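PDB 3H96: F420-H2 Dependent Reductase A from Mycobacterium smegmatis str. MC2 155, which probably uses the deazaflavin coenzyme F420 as its hydride carrier in reductions, and belongs to the F420H2-dependent reductases of mycobacteria linked to aflatoxin degradation. Local coordinates for residues A[74-77]-A[78-82]; A[120-123]-A[124-127]. All blocks are in the same frame, centred on the assembly; numbering follows the deposited sequence.

Contact 1. Residues A[74-77]-A[78-82]; sequences NPAW and YYNLT
N74 reaches forward over the first turn of the helix to Y79, its ND2 giving a nearly straight hydrogen bond (174°) to Y79 OH at 3.0 Å. The hydroxyl lies in the amide plane, while that plane stands about 60° from the phenol ring; OD1, the other end of the amide, is held by R133. N74 CB also packs obliquely against Y78, 3.9 Å from Y78 CD2. P75 takes the next place before helix 76-84. Its carbonyl oxygen receives Y78 N at 3.1 Å from well above the carbonyl plane, as the chain turns into the helix, and P75 CG lies over one face of the W77 indole. This helix packs on the antiparallel sheet of the split-barrel, PNPOX-like flavoprotein fold. A76 O then accepts from N80 N in a regular i to i+4 bond. The amide of N80 bonds to H37 and to the backbone of R40, tying the helix to strand 32-38 and the loop beyond. At W77, CG sits between the backbone N and the carbonyl carbon (chi1 65°), which places the six-membered ring of the indole on the side of L81, so that W77 CE3 meets L81 CD1 at 3.8 Å. Backbone atoms of the same pair join through L81 N and W77 O, 2.8 Å apart, and both side chains touch L138 of strand 137-142.

Contact 2. Residues A[120-123]-A[124-127]; sequences PGFA and DYEK
Y125 N bonds to G121 O at 3.0 Å, the first full-strength bond in a run of i to i+4 links that continues with E126 N to F122 O and K127 N to A123 O, whereas D124 N to P120 O at 3.4 Å is weak. The aromatic pair here is F122 and Y125, three residues apart. They form an edge-to-face (T-shaped) stack, with ring centroids 5.2 Å apart and planes inclined at 69°. Y125 supplies the edge: its CE2 stands over the centre of the phenylalanine ring, and CD2 comes within 3.8 Å of F122 CD1. With CG anti to the carbonyl carbon (chi1 -56°), the phenol is swung back along the preceding turn, where G121 O lies over its centre, 3.4 Å from Y125 CG. That oxygen thus meets the ring face while also accepting the backbone N-H of the same residue. These residues open helix 121-128, a short surface helix that follows helix 105-118 closely in the chain and packs beside it. F122 touches Q115 and A116 of that longer helix, and Y125 leans on Y112 as well as on S67 and I135 from loops. Further along, the carboxylate of E126 makes a salt bridge to R108 of the same helix, and F122 O accepts a hydrogen bond from Y112 OH. On the exposed side, D124 CB approaches G121 O at 3.4 Å, and the methylene CG of K127 passes A123 O at the same distance.

Overall arrangement
Both contacts are local, within the opening turns of a helix and the residues leading into it, yet they sit in different surroundings. Contact 1 is partly buried, on helix 76-84, whose side chains reach several strands of the antiparallel sheet; contact 2 lies at the surface on helix 121-128, which packs beside helix 105-118 and touches nearby loops. The chemistry follows. In contact 1 a polar amide-to-phenol bond bridges the start of the helix while an indole and a leucine serve the sheet-facing side; contact 2 relies on an aromatic edge-to-face stack, and its E126 is tied to R108 of the neighbouring helix 105-118. The centres of contact 1 and contact 2 are about 20 Å apart, and the two do not touch.

Contact 1. Residues A[74-77]-A[78-82]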
loop_
_atom_site.group_PDB
_atom_site.type_symbol
_atom_site.label_atom_id
_atom_site.label_comp_id
_atom_site.label_asym_id
_atom_site.label_seq_id
_atom_site.Cartn_x
_atom_site.Cartn_y
_atom_site.Cartn_z
ATOM N N ASN A 74 10.284 -4.360 -7.253
ATOM C CA ASN A 74 9.267 -3.445 -6.744
ATOM C C ASN A 74 8.164 -3.140 -7.760
ATOM O O ASN A 74 8.425 -3.063 -8.985
ATOM C CB ASN A 74 9.896 -2.145 -6.350
ATOM C CG ASN A 74 10.823 -2.305 -5.200
ATOM O OD1 ASN A 74 10.518 -3.002 -4.215
ATOM N ND2 ASN A 74 11.977 -1.657 -5.297
ATOM N N PRO A 75 6.938 -2.952 -7.260
ATOM C CA PRO A 75 5.808 -2.554 -8.142
ATOM C C PRO A 75 5.929 -1.131 -8.696
ATOM O O PRO A 75 6.551 -0.259 -8.068
ATOM C CB PRO A 75 4.572 -2.711 -7.237
ATOM C CG PRO A 75 5.118 -2.438 -5.812
ATOM C CD PRO A 75 6.577 -2.979 -5.830
ATOM N N ALA A 76 5.333 -0.877 -9.868
ATOM C CA ALA A 76 5.428 0.404 -10.471
ATOM C C ALA A 76 4.866 1.469 -9.527
ATOM O O ALA A 76 5.422 2.561 -9.468
ATOM C CB ALA A 76 4.669 0.486 -11.866
ATOM N N TRP A 77 3.766 1.198 -8.820
ATOM C CA TRP A 77 3.210 2.266 -7.940
ATOM C C TRP A 77 4.202 2.853 -6.886
ATOM O O TRP A 77 4.168 4.039 -6.535
ATOM C CB TRP A 77 1.895 1.844 -7.312
ATOM C CG TRP A 77 1.949 0.695 -6.342
ATOM C CD1 TRP A 77 1.606 -0.628 -6.611
ATOM C CD2 TRP A 77 2.341 0.742 -4.974
ATOM N NE1 TRP A 77 1.761 -1.390 -5.452
ATOM C CE2 TRP A 77 2.226 -0.572 -4.455
ATOM C CE3 TRP A 77 2.792 1.765 -4.125
ATOM C CZ2 TRP A 77 2.490 -0.868 -3.139
ATOM C CZ3 TRP A 77 3.103 1.461 -2.835
ATOM C CH2 TRP A 77 2.935 0.151 -2.331
ATOM N N TYR A 78 5.135 2.018 -6.435
ATOM C CA TYR A 78 6.129 2.396 -5.454
ATOM C C TYR A 78 6.943 3.568 -6.001
ATOM O O TYR A 78 7.020 4.611 -5.346
ATOM C CB TYR A 78 7.009 1.186 -5.070
ATOM C CG TYR A 78 8.314 1.609 -4.409
ATOM C CD1 TYR A 78 8.335 2.105 -3.110
ATOM C CD2 TYR A 78 9.534 1.543 -5.110
ATOM C CE1 TYR A 78 9.516 2.572 -2.543
ATOM C CE2 TYR A 78 10.739 2.006 -4.533
ATOM C CZ TYR A 78 10.712 2.500 -3.257
ATOM O OH TYR A 78 11.860 2.932 -2.664
ATOM N N TYR A 79 7.494 3.429 -7.225
ATOM C CA TYR A 79 8.325 4.465 -7.848
ATOM C C TYR A 79 7.448 5.658 -8.160
ATOM O O TYR A 79 7.909 6.808 -8.117
ATOM C CB TYR A 79 8.951 3.928 -9.160
ATOM C CG TYR A 79 9.931 2.841 -8.847
ATOM C CD1 TYR A 79 11.172 3.146 -8.243
ATOM C CD2 TYR A 79 9.616 1.540 -9.075
ATOM C CE1 TYR A 79 12.068 2.147 -7.927
ATOM C CE2 TYR A 79 10.475 0.539 -8.777
ATOM C CZ TYR A 79 11.704 0.838 -8.217
ATOM O OH TYR A 79 12.544 -0.159 -7.860
ATOM N N ASN A 80 6.203 5.389 -8.572
ATOM C CA ASN A 80 5.289 6.501 -8.906
ATOM C C ASN A 80 5.059 7.394 -7.687
ATOM O O ASN A 80 5.138 8.632 -7.774
ATOM C CB ASN A 80 3.968 5.920 -9.369
ATOM C CG ASN A 80 4.079 5.262 -10.765
ATOM O OD1 ASN A 80 5.113 5.313 -11.399
ATOM N ND2 ASN A 80 3.029 4.616 -11.195
ATOM N N LEU A 81 4.767 6.769 -6.539
ATOM C CA LEU A 81 4.518 7.549 -5.312
ATOM C C LEU A 81 5.745 8.316 -4.792
ATOM O O LEU A 81 5.640 9.517 -4.524
ATOM C CB LEU A 81 3.920 6.667 -4.218
ATOM C CG LEU A 81 2.500 6.109 -4.454
ATOM C CD1 LEU A 81 1.996 5.385 -3.164
ATOM C CD2 LEU A 81 1.606 7.311 -4.751
ATOM N N THR A 82 6.912 7.654 -4.710
ATOM C CA THR A 82 8.087 8.278 -4.126
ATOM C C THR A 82 8.618 9.351 -5.091
ATOM O O THR A 82 9.323 10.275 -4.669
ATOM C CB THR A 82 9.188 7.269 -3.884
ATOM O OG1 THR A 82 9.547 6.629 -5.139
ATOM C CG2 THR A 82 8.761 6.221 -2.772
HETATM O O HOH W 1 12.733 -3.389 -8.785
#

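Contact 2. Residues A[120-123]-A[124-127]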
loop_
_atom_site.group_PDB
_atom_site.type_symbol
_atom_site.label_atom_id
_atom_site.label_comp_id
_atom_site.label_asym_id
_atom_site.label_seq_id
_atom_site.Cartn_x
_atom_site.Cartn_y
_atom_site.Cartn_z
ATOM N N PRO A 120 0.455 -13.430 7.962
ATOM C CA PRO A 120 1.805 -14.006 7.853
ATOM C C PRO A 120 2.234 -14.352 6.425
ATOM O O PRO A 120 3.415 -14.637 6.191
ATOM C CB PRO A 120 1.735 -15.244 8.745
ATOM C CG PRO A 120 0.690 -14.913 9.771
ATOM C CD PRO A 120 -0.365 -14.080 9.005
ATOM N N GLY A 121 1.317 -14.301 5.451
ATOM C CA GLY A 121 1.746 -14.267 4.033
ATOM C C GLY A 121 2.845 -13.200 3.760
ATOM O O GLY A 121 3.758 -13.394 2.873
ATOM N N PHE A 122 2.773 -12.086 4.498
ATOM C CA PHE A 122 3.802 -11.045 4.345
ATOM C C PHE A 122 5.212 -11.560 4.746
ATOM O O PHE A 122 6.207 -11.113 4.150
ATOM C CB PHE A 122 3.427 -9.755 5.036
ATOM C CG PHE A 122 2.418 -8.929 4.227
ATOM C CD1 PHE A 122 2.851 -7.905 3.382
ATOM C CD2 PHE A 122 1.052 -9.224 4.284
ATOM C CE1 PHE A 122 1.929 -7.177 2.592
ATOM C CE2 PHE A 122 0.138 -8.511 3.476
ATOM C CZ PHE A 122 0.588 -7.489 2.662
ATOM N N ALA A 123 5.278 -12.489 5.712
ATOM C CA ALA A 123 6.565 -13.070 6.084
ATOM C C ALA A 123 7.073 -13.962 4.954
ATOM O O ALA A 123 8.265 -14.023 4.692
ATOM C CB ALA A 123 6.505 -13.876 7.450
ATOM N N ASP A 124 6.167 -14.617 4.244
ATOM C CA ASP A 124 6.606 -15.407 3.086
ATOM C C ASP A 124 7.144 -14.478 2.000
ATOM O O ASP A 124 8.168 -14.778 1.374
ATOM C CB ASP A 124 5.466 -16.306 2.575
ATOM C CG ASP A 124 5.898 -17.209 1.379
ATOM O OD1 ASP A 124 6.755 -18.101 1.571
ATOM O OD2 ASP A 124 5.414 -16.999 0.230
ATOM N N TYR A 125 6.517 -13.303 1.782
ATOM C CA TYR A 125 7.036 -12.423 0.717
ATOM C C TYR A 125 8.471 -12.051 1.029
ATOM O O TYR A 125 9.306 -11.964 0.133
ATOM C CB TYR A 125 6.231 -11.140 0.538
ATOM C CG TYR A 125 4.765 -11.372 0.271
ATOM C CD1 TYR A 125 4.303 -12.519 -0.406
ATOM C CD2 TYR A 125 3.842 -10.427 0.666
ATOM C CE1 TYR A 125 2.934 -12.702 -0.653
ATOM C CE2 TYR A 125 2.540 -10.590 0.441
ATOM C CZ TYR A 125 2.073 -11.706 -0.228
ATOM O OH TYR A 125 0.714 -11.807 -0.402
ATOM N N GLU A 126 8.743 -11.811 2.310
ATOM C CA GLU A 126 10.059 -11.387 2.639
ATOM C C GLU A 126 11.065 -12.551 2.484
ATOM O O GLU A 126 12.226 -12.306 2.117
ATOM C CB GLU A 126 10.072 -10.834 4.050
ATOM C CG GLU A 126 10.730 -9.536 4.023
ATOM C CD GLU A 126 10.604 -8.728 5.280
ATOM O OE1 GLU A 126 10.356 -9.307 6.374
ATOM O OE2 GLU A 126 10.777 -7.502 5.125
ATOM N N LYS A 127 10.629 -13.799 2.750
ATOM C CA LYS A 127 11.545 -14.920 2.513
ATOM C C LYS A 127 11.828 -15.084 1.017
ATOM O O LYS A 127 12.967 -15.305 0.652
ATOM C CB LYS A 127 11.067 -16.239 3.154
ATOM C CG LYS A 127 10.962 -16.130 4.706
ATOM C CD LYS A 127 11.065 -17.461 5.435
ATOM C CE LYS A 127 11.969 -17.308 6.691
ATOM N NZ LYS A 127 13.059 -18.363 6.721
#